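Local structure of HTLV-2 integrase catalytic core domain (6QBT) at residues A[26-31]-A[35-40]; A[39-44]-A[126-131]; A[106-111]-A[137-142]. The protein is the catalytic core domain of a deltaretroviral integrase, binds magnesium and, as in related retroviral enzymes, probably joins viral DNA ends to host DNA. One frame throughout, in Å; residues are numbered along the deposited sequence.

Interaction 1 is the buried heart of the domain, a hairpin of strands 22-31 and 37-42 held by backbone hydrogen bonds with valines packed along one face. Interaction 2 continues from it, sharing Val39 and Ser40, but is only partly buried, its centre about 13 Å away on the outer edge of strand 37-42, where one sulfur contact and a water replace the direct bonding. Interaction 3 is again buried and purely apolar, joining helices 104-122 and 128-142 over the hairpin; Asn140 ties it to interaction 1 with a probable hydrogen bond to the carbonyl of Val37. Helix 128-142 thus serves interaction 2 at its start and interaction 3 further on.

Interaction 1: residues A[26-31]-A[35-40]; sequences LHVWVD and GAVSVS
The CG2 methyl of Val39 faces the shallow notch between Leu26 and Val28, 4.1 Å from Leu26 CG and a looser 4.4 Å from Val28 CG2, with the leucine alongside, pointing the same way. One step on, Val28 CG1 meets Val37 CG1. At the turn, Val30 is the bump and two carbonyls make the hollow: its CG2, anti to the backbone N, sits 3.6 Å from Gly35 O and equally close to Ala36 O. The other face carries His27 beside Ser40 and Trp29 beside Ser38, CB atoms 4.4 Å apart in both pairs, while both ring ends lean away from the partner strand. Between the two faces, backbone bonds join His27 to Ser40 and Trp29 to Ser38 as antiparallel hydrogen-bonded pairs. Asp31 N reaches Ala36 O, and Gly35 N bonds to Asp31 O at 2.9 Å from above the carbonyl plane; a glycine suits the positive phi (75°) here. This is the second of two successive hairpins (strands 9-19, 22-31, 37-42) of the RNase H-like integrase core. Strand 9-19, which brings Asp13 to the magnesium, flanks 22-31; helix 47-61 covers the His27 and Trp29 face, helix 104-122 covers Val28, Val30 and Val37, and Leu136 of helix 128-142 meets Val39.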
loop_
_atom_site.group_PDB
_atom_site.type_symbol
_atom_site.label_atom_id
_atom_site.label_comp_id
_atom_site.label_asym_id
_atom_site.label_seq_id
_atom_site.Cartn_x
_atom_site.Cartn_y
_atom_site.Cartn_z
ATOM N N LEU A 26 -16.217 1.370 12.992
ATOM C CA LEU A 26 -15.308 2.171 12.215
ATOM C C LEU A 26 -14.338 2.824 13.201
ATOM O O LEU A 26 -14.741 3.651 14.027
ATOM C CB LEU A 26 -16.085 3.220 11.414
ATOM C CG LEU A 26 -16.699 2.780 10.078
ATOM C CD1 LEU A 26 -17.083 1.314 9.937
ATOM C CD2 LEU A 26 -17.919 3.613 9.868
ATOM N N HIS A 27 -13.083 2.409 13.148
ATOM C CA HIS A 27 -12.037 3.046 13.914
ATOM C C HIS A 27 -11.452 4.151 13.014
ATOM O O HIS A 27 -10.905 3.860 11.926
ATOM C CB HIS A 27 -10.937 2.060 14.235
ATOM C CG HIS A 27 -11.316 0.989 15.192
ATOM N ND1 HIS A 27 -12.167 -0.046 14.854
ATOM C CD2 HIS A 27 -10.895 0.737 16.454
ATOM C CE1 HIS A 27 -12.287 -0.861 15.888
ATOM N NE2 HIS A 27 -11.530 -0.409 16.872
ATOM N N VAL A 28 -11.551 5.393 13.487
ATOM C CA VAL A 28 -11.300 6.582 12.705
ATOM C C VAL A 28 -10.189 7.398 13.378
ATOM O O VAL A 28 -10.278 7.720 14.544
ATOM C CB VAL A 28 -12.592 7.438 12.621
ATOM C CG1 VAL A 28 -12.344 8.790 11.946
ATOM C CG2 VAL A 28 -13.708 6.672 11.918
ATOM N N TRP A 29 -9.155 7.744 12.631
ATOM C CA TRP A 29 -8.119 8.649 13.141
ATOM C C TRP A 29 -8.035 9.800 12.179
ATOM O O TRP A 29 -8.072 9.587 10.960
ATOM C CB TRP A 29 -6.738 7.962 13.196
ATOM C CG TRP A 29 -6.684 6.935 14.230
ATOM C CD1 TRP A 29 -6.881 5.581 14.074
ATOM C CD2 TRP A 29 -6.435 7.154 15.595
ATOM N NE1 TRP A 29 -6.746 4.950 15.282
ATOM C CE2 TRP A 29 -6.475 5.896 16.237
ATOM C CE3 TRP A 29 -6.195 8.304 16.362
ATOM C CZ2 TRP A 29 -6.288 5.757 17.618
ATOM C CZ3 TRP A 29 -5.991 8.164 17.722
ATOM C CH2 TRP A 29 -6.028 6.899 18.337
ATOM N N VAL A 30 -7.893 11.006 12.710
ATOM C CA VAL A 30 -7.805 12.171 11.839
ATOM C C VAL A 30 -6.767 13.161 12.361
ATOM O O VAL A 30 -6.712 13.448 13.561
ATOM C CB VAL A 30 -9.211 12.783 11.568
ATOM C CG1 VAL A 30 -9.971 12.949 12.840
ATOM C CG2 VAL A 30 -9.125 14.086 10.791
ATOM N N ASP A 31 -5.913 13.631 11.446
ATOM C CA ASP A 31 -4.896 14.579 11.794
ATOM C C ASP A 31 -5.545 15.942 11.964
ATOM O O ASP A 31 -6.286 16.383 11.087
ATOM C CB ASP A 31 -3.864 14.632 10.699
ATOM C CG ASP A 31 -2.673 15.439 11.092
ATOM O OD1 ASP A 31 -2.735 16.678 11.013
ATOM O OD2 ASP A 31 -1.685 14.825 11.500
ATOM N N GLY A 35 -6.270 17.453 8.350
ATOM C CA GLY A 35 -7.572 16.809 8.194
ATOM C C GLY A 35 -7.506 15.422 7.572
ATOM O O GLY A 35 -8.549 14.826 7.340
ATOM N N ALA A 36 -6.304 14.903 7.327
ATOM C CA ALA A 36 -6.148 13.591 6.713
ATOM C C ALA A 36 -6.649 12.474 7.624
ATOM O O ALA A 36 -6.522 12.552 8.850
ATOM C CB ALA A 36 -4.690 13.342 6.332
ATOM N N VAL A 37 -7.194 11.428 6.997
ATOM C CA VAL A 37 -7.997 10.436 7.690
ATOM C C VAL A 37 -7.478 9.046 7.497
ATOM O O VAL A 37 -7.086 8.700 6.402
ATOM C CB VAL A 37 -9.444 10.386 7.114
ATOM C CG1 VAL A 37 -10.353 9.584 8.017
ATOM C CG2 VAL A 37 -9.986 11.794 6.955
ATOM N N SER A 38 -7.605 8.235 8.542
ATOM C CA SER A 38 -7.634 6.777 8.424
ATOM C C SER A 38 -8.931 6.207 9.001
ATOM O O SER A 38 -9.404 6.656 10.040
ATOM C CB SER A 38 -6.481 6.154 9.188
ATOM O OG SER A 38 -6.476 4.747 9.019
ATOM N N VAL A 39 -9.469 5.179 8.361
ATOM C CA VAL A 39 -10.604 4.482 8.907
ATOM C C VAL A 39 -10.404 3.019 8.654
ATOM O O VAL A 39 -10.033 2.653 7.552
ATOM C CB VAL A 39 -11.960 4.978 8.303
ATOM C CG1 VAL A 39 -11.842 5.255 6.821
ATOM C CG2 VAL A 39 -13.105 3.983 8.545
ATOM N N SER A 40 -10.669 2.197 9.672
ATOM C CA SER A 40 -10.639 0.758 9.552
ATOM C C SER A 40 -11.976 0.220 9.978
ATOM O O SER A 40 -12.469 0.572 11.059
ATOM C CB SER A 40 -9.593 0.175 10.475
ATOM O OG SER A 40 -8.332 0.665 10.127
#

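Interaction 2: residues A[39-44]-A[126-131]; sequences VSCKKK and LPLDNA
Cys41 and Leu128 make the apolar part of this small contact: the sulfur SG touches the CD2 methyl of the leucine at 4.0 Å. Both side chains leave the backbone toward each other. With chi1 at -174°, Cys41 holds its SG trans to the amide nitrogen, which carries it out from the strand edge to the methyl. Cys41 also leans on Tyr24 and Leu26 of strand 22-31 and on Ile132, one turn further along the helix, while Leu128 reaches Tyr24 and Leu116, so the sulfur and the leucine belong to a larger apolar patch.

The fold explains the geometry. Within this chain, strand 37-42 is an outermost strand of the five-stranded sheet of the RNase H-like integrase core. Its inward backbone bonds, such as that of Lys42 with Cys25, go to strand 22-31, and the N-H of Cys41 faces outward, toward helix 128-142, for which Pro127 is the N-cap.

The polar part runs through water. That outward amide, Cys41 N, donates to a water at 3.0 Å, and the water in turn donates a weak bond, 3.4 Å long, to Asp129 OD1. No direct polar bond is made: the same carboxylate oxygen comes no nearer to the cysteine than 4.4 Å, at Cys41 CB. Asp129 lies in the first turn of its helix, where the helix end would probably favour its negative charge, and its exposed side chain marks the solvent side of the contact.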
loop_
_atom_site.group_PDB
_atom_site.type_symbol
_atom_site.label_atom_id
_atom_site.label_comp_id
_atom_site.label_asym_id
_atom_site.label_seq_id
_atom_site.Cartn_x
_atom_site.Cartn_y
_atom_site.Cartn_z
ATOM N N VAL A 39 -9.469 5.179 8.361
ATOM C CA VAL A 39 -10.604 4.482 8.907
ATOM C C VAL A 39 -10.404 3.019 8.654
ATOM O O VAL A 39 -10.033 2.653 7.552
ATOM C CB VAL A 39 -11.960 4.978 8.303
ATOM C CG1 VAL A 39 -11.842 5.255 6.821
ATOM C CG2 VAL A 39 -13.105 3.983 8.545
ATOM N N SER A 40 -10.669 2.197 9.672
ATOM C CA SER A 40 -10.639 0.758 9.552
ATOM C C SER A 40 -11.976 0.220 9.978
ATOM O O SER A 40 -12.469 0.572 11.059
ATOM C CB SER A 40 -9.593 0.175 10.475
ATOM O OG SER A 40 -8.332 0.665 10.127
ATOM N N CYS A 41 -12.551 -0.639 9.139
ATOM C CA CYS A 41 -13.792 -1.296 9.447
ATOM C C CYS A 41 -13.449 -2.600 10.197
ATOM O O CYS A 41 -12.719 -3.438 9.701
ATOM C CB CYS A 41 -14.587 -1.569 8.178
ATOM S SG CYS A 41 -16.239 -2.244 8.514
ATOM N N LYS A 42 -13.952 -2.724 11.411
ATOM C CA LYS A 42 -13.709 -3.861 12.261
ATOM C C LYS A 42 -15.061 -4.327 12.756
ATOM O O LYS A 42 -16.009 -3.550 12.776
ATOM C CB LYS A 42 -12.850 -3.454 13.475
ATOM C CG LYS A 42 -11.475 -2.878 13.172
ATOM C CD LYS A 42 -10.572 -3.923 12.530
ATOM C CE LYS A 42 -9.140 -3.410 12.413
ATOM N NZ LYS A 42 -8.228 -4.407 11.773
ATOM N N LYS A 43 -15.129 -5.588 13.169
ATOM C CA LYS A 43 -16.332 -6.148 13.768
ATOM C C LYS A 43 -16.476 -5.764 15.259
ATOM O O LYS A 43 -17.586 -5.818 15.837
ATOM C CB LYS A 43 -16.342 -7.675 13.581
ATOM C CG LYS A 43 -16.558 -8.121 12.137
ATOM C CD LYS A 43 -16.236 -9.602 11.965
ATOM C CE LYS A 43 -16.555 -10.111 10.560
ATOM N NZ LYS A 43 -17.997 -9.970 10.174
ATOM N N LYS A 44 -15.353 -5.382 15.863
ATOM C CA LYS A 44 -15.252 -5.176 17.293
ATOM C C LYS A 44 -14.376 -3.983 17.577
ATOM O O LYS A 44 -13.720 -3.481 16.691
ATOM C CB LYS A 44 -14.592 -6.393 17.951
ATOM C CG LYS A 44 -15.135 -7.757 17.521
ATOM C CD LYS A 44 -14.506 -8.857 18.349
ATOM C CE LYS A 44 -15.244 -8.969 19.676
ATOM N NZ LYS A 44 -14.370 -9.324 20.825
ATOM N N LEU A 126 -21.218 -5.309 -4.580
ATOM C CA LEU A 126 -19.838 -5.475 -4.056
ATOM C C LEU A 126 -19.705 -5.349 -2.534
ATOM O O LEU A 126 -20.514 -4.686 -1.910
ATOM C CB LEU A 126 -18.902 -4.447 -4.708
ATOM C CG LEU A 126 -18.440 -4.828 -6.127
ATOM C CD1 LEU A 126 -18.099 -3.593 -6.960
ATOM C CD2 LEU A 126 -17.268 -5.811 -6.075
ATOM N N PRO A 127 -18.652 -5.946 -1.939
ATOM C CA PRO A 127 -18.538 -5.974 -0.467
ATOM C C PRO A 127 -18.403 -4.594 0.199
ATOM O O PRO A 127 -17.885 -3.663 -0.420
ATOM C CB PRO A 127 -17.248 -6.784 -0.218
ATOM C CG PRO A 127 -16.934 -7.466 -1.503
ATOM C CD PRO A 127 -17.489 -6.589 -2.584
ATOM N N LEU A 128 -18.849 -4.489 1.452
ATOM C CA LEU A 128 -18.644 -3.297 2.300
ATOM C C LEU A 128 -17.203 -2.755 2.327
ATOM O O LEU A 128 -16.982 -1.542 2.300
ATOM C CB LEU A 128 -19.080 -3.621 3.737
ATOM C CG LEU A 128 -18.887 -2.563 4.831
ATOM C CD1 LEU A 128 -19.584 -1.277 4.409
ATOM C CD2 LEU A 128 -19.404 -3.041 6.188
ATOM N N ASP A 129 -16.229 -3.650 2.408
ATOM C CA ASP A 129 -14.816 -3.248 2.440
ATOM C C ASP A 129 -14.376 -2.415 1.260
ATOM O O ASP A 129 -13.656 -1.472 1.445
ATOM C CB ASP A 129 -13.884 -4.453 2.597
ATOM C CG ASP A 129 -13.513 -4.699 4.047
ATOM O OD1 ASP A 129 -12.988 -3.761 4.714
ATOM O OD2 ASP A 129 -13.760 -5.817 4.526
ATOM N N ASN A 130 -14.831 -2.768 0.058
ATOM C CA ASN A 130 -14.597 -1.947 -1.126
ATOM C C ASN A 130 -15.118 -0.507 -0.955
ATOM O O ASN A 130 -14.432 0.437 -1.327
ATOM C CB ASN A 130 -15.252 -2.543 -2.362
ATOM C CG ASN A 130 -14.702 -3.904 -2.726
ATOM O OD1 ASN A 130 -14.406 -4.714 -1.840
ATOM N ND2 ASN A 130 -14.602 -4.180 -4.036
ATOM N N ALA A 131 -16.316 -0.346 -0.407
ATOM C CA ALA A 131 -16.938 0.979 -0.293
ATOM C C ALA A 131 -16.197 1.852 0.714
ATOM O O ALA A 131 -15.987 3.043 0.467
ATOM C CB ALA A 131 -18.407 0.847 0.079
HETATM O O HOH W 1 -11.203 -1.751 6.755
#

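Interaction 3: residues A[106-111]-A[137-142]; sequences ERTNGI and WTLNQL
Ile111 and Leu139 mark the nearest approach of the two helical segments, their CA atoms 8.0 Å apart, and from 138 to 142 the second helix widens into a pi-type turn. The side chains of these two residues point toward each other and cross at about a right angle. The CG2 branch of the isoleucine does the touching: it presses on Leu139 CD1 at 3.5 Å, tighter than usual for two carbons, and lies 4.1 Å from Leu139 CD2, so it meets the forked end of the leucine through both methyls. A chi1 of -179° sends the fork of Leu139 straight out from its helix toward 104-122. Thr108, one turn before Ile111, adds a looser contact, its methyl CG2 standing 4.4 Å from Leu139 CD2. The hydroxyl of Thr108 is turned back to its own helix and bonds to Leu104 O, leaving the methyl for the apolar side. The chemistry here is therefore wholly that of carbon packing. The far side of helix 128-142 faces another subunit: Gln141 NE2 bonds to Ile58 O and Leu142 O to Lys63 NZ of that neighbouring chain. Within the chain, Ile112 and Leu115 of helix 104-122 and Arg152 of helix 152-156 also press on Leu139, and beneath, Thr108 rests on Val30 of the sheet and Leu139 on Val37.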
loop_
_atom_site.group_PDB
_atom_site.type_symbol
_atom_site.label_atom_id
_atom_site.label_comp_id
_atom_site.label_asym_id
_atom_site.label_seq_id
_atom_site.Cartn_x
_atom_site.Cartn_y
_atom_site.Cartn_z
ATOM N N GLU A 106 -16.465 13.825 14.474
ATOM C CA GLU A 106 -17.896 13.740 14.102
ATOM C C GLU A 106 -18.155 14.175 12.667
ATOM O O GLU A 106 -18.877 13.527 11.927
ATOM C CB GLU A 106 -18.777 14.594 15.015
ATOM C CG GLU A 106 -19.145 13.953 16.342
ATOM C CD GLU A 106 -20.248 14.703 17.072
ATOM O OE1 GLU A 106 -20.310 15.965 16.970
ATOM O OE2 GLU A 106 -21.054 14.024 17.753
ATOM N N ARG A 107 -17.563 15.295 12.306
ATOM C CA ARG A 107 -17.700 15.841 11.002
ATOM C C ARG A 107 -17.012 14.880 10.017
ATOM O O ARG A 107 -17.591 14.585 8.963
ATOM C CB ARG A 107 -17.116 17.246 10.992
ATOM C CG ARG A 107 -17.168 17.951 9.656
ATOM C CD ARG A 107 -16.725 19.419 9.718
ATOM N NE ARG A 107 -15.370 19.583 10.268
ATOM C CZ ARG A 107 -15.083 19.910 11.537
ATOM N NH1 ARG A 107 -16.047 20.130 12.451
ATOM N NH2 ARG A 107 -13.806 20.015 11.899
ATOM N N THR A 108 -15.824 14.359 10.361
ATOM C CA THR A 108 -15.162 13.380 9.516
ATOM C C THR A 108 -15.965 12.049 9.387
ATOM O O THR A 108 -16.106 11.516 8.289
ATOM C CB THR A 108 -13.723 13.076 9.987
ATOM O OG1 THR A 108 -12.959 14.287 9.983
ATOM C CG2 THR A 108 -13.056 12.070 9.038
ATOM N N ASN A 109 -16.504 11.546 10.495
ATOM C CA ASN A 109 -17.439 10.413 10.468
ATOM C C ASN A 109 -18.534 10.622 9.451
ATOM O O ASN A 109 -18.791 9.736 8.633
ATOM C CB ASN A 109 -18.107 10.195 11.820
ATOM C CG ASN A 109 -17.143 9.689 12.890
ATOM O OD1 ASN A 109 -16.034 9.232 12.597
ATOM N ND2 ASN A 109 -17.578 9.751 14.141
ATOM N N GLY A 110 -19.159 11.794 9.499
ATOM C CA GLY A 110 -20.293 12.118 8.632
ATOM C C GLY A 110 -19.891 12.147 7.171
ATOM O O GLY A 110 -20.615 11.667 6.312
ATOM N N ILE A 111 -18.713 12.679 6.882
ATOM C CA ILE A 111 -18.264 12.746 5.499
ATOM C C ILE A 111 -17.940 11.315 4.994
ATOM O O ILE A 111 -18.341 10.912 3.866
ATOM C CB ILE A 111 -17.064 13.712 5.350
ATOM C CG1 ILE A 111 -17.503 15.137 5.723
ATOM C CG2 ILE A 111 -16.503 13.676 3.926
ATOM C CD1 ILE A 111 -16.365 16.026 6.156
ATOM N N TRP A 137 -9.976 6.653 0.349
ATOM C CA TRP A 137 -9.074 7.236 -0.634
ATOM C C TRP A 137 -9.680 8.457 -1.331
ATOM O O TRP A 137 -8.969 9.446 -1.588
ATOM C CB TRP A 137 -8.600 6.174 -1.631
ATOM C CG TRP A 137 -7.615 5.276 -0.988
ATOM C CD1 TRP A 137 -7.865 4.098 -0.359
ATOM C CD2 TRP A 137 -6.221 5.504 -0.878
ATOM N NE1 TRP A 137 -6.692 3.557 0.128
ATOM C CE2 TRP A 137 -5.668 4.411 -0.160
ATOM C CE3 TRP A 137 -5.381 6.526 -1.307
ATOM C CZ2 TRP A 137 -4.306 4.313 0.131
ATOM C CZ3 TRP A 137 -4.042 6.443 -1.024
ATOM C CH2 TRP A 137 -3.509 5.329 -0.313
ATOM N N THR A 138 -10.975 8.408 -1.605
ATOM C CA THR A 138 -11.674 9.546 -2.174
ATOM C C THR A 138 -11.570 10.765 -1.239
ATOM O O THR A 138 -11.251 11.874 -1.689
ATOM C CB THR A 138 -13.162 9.226 -2.480
ATOM O OG1 THR A 138 -13.249 8.193 -3.481
ATOM C CG2 THR A 138 -13.909 10.479 -3.004
ATOM N N LEU A 139 -11.834 10.583 0.049
ATOM C CA LEU A 139 -11.786 11.722 0.951
ATOM C C LEU A 139 -10.363 12.322 1.055
ATOM O O LEU A 139 -10.210 13.550 1.007
ATOM C CB LEU A 139 -12.307 11.333 2.334
ATOM C CG LEU A 139 -12.344 12.436 3.412
ATOM C CD1 LEU A 139 -13.178 13.635 2.982
ATOM C CD2 LEU A 139 -12.891 11.850 4.694
ATOM N N ASN A 140 -9.347 11.472 1.194
ATOM C CA ASN A 140 -7.964 11.951 1.378
ATOM C C ASN A 140 -7.395 12.560 0.108
ATOM O O ASN A 140 -6.792 13.637 0.167
ATOM C CB ASN A 140 -7.017 10.863 1.902
ATOM C CG ASN A 140 -7.191 10.590 3.390
ATOM O OD1 ASN A 140 -7.430 11.511 4.196
ATOM N ND2 ASN A 140 -7.030 9.324 3.785
ATOM N N GLN A 141 -7.623 11.914 -1.037
ATOM C CA GLN A 141 -6.905 12.279 -2.265
ATOM C C GLN A 141 -7.651 13.055 -3.305
ATOM O O GLN A 141 -7.005 13.742 -4.122
ATOM C CB GLN A 141 -6.377 11.036 -2.962
ATOM C CG GLN A 141 -5.100 10.517 -2.370
ATOM C CD GLN A 141 -4.467 9.550 -3.335
ATOM O OE1 GLN A 141 -5.076 8.516 -3.662
ATOM N NE2 GLN A 141 -3.280 9.920 -3.874
ATOM N N LEU A 142 -8.975 12.908 -3.328
ATOM C CA LEU A 142 -9.785 13.532 -4.357
ATOM C C LEU A 142 -10.419 14.844 -3.893
ATOM O O LEU A 142 -10.402 15.866 -4.601
ATOM C CB LEU A 142 -10.865 12.562 -4.865
ATOM C CG LEU A 142 -10.425 11.517 -5.894
ATOM C CD1 LEU A 142 -10.015 12.126 -7.206
ATOM C CD2 LEU A 142 -9.296 10.662 -5.337
#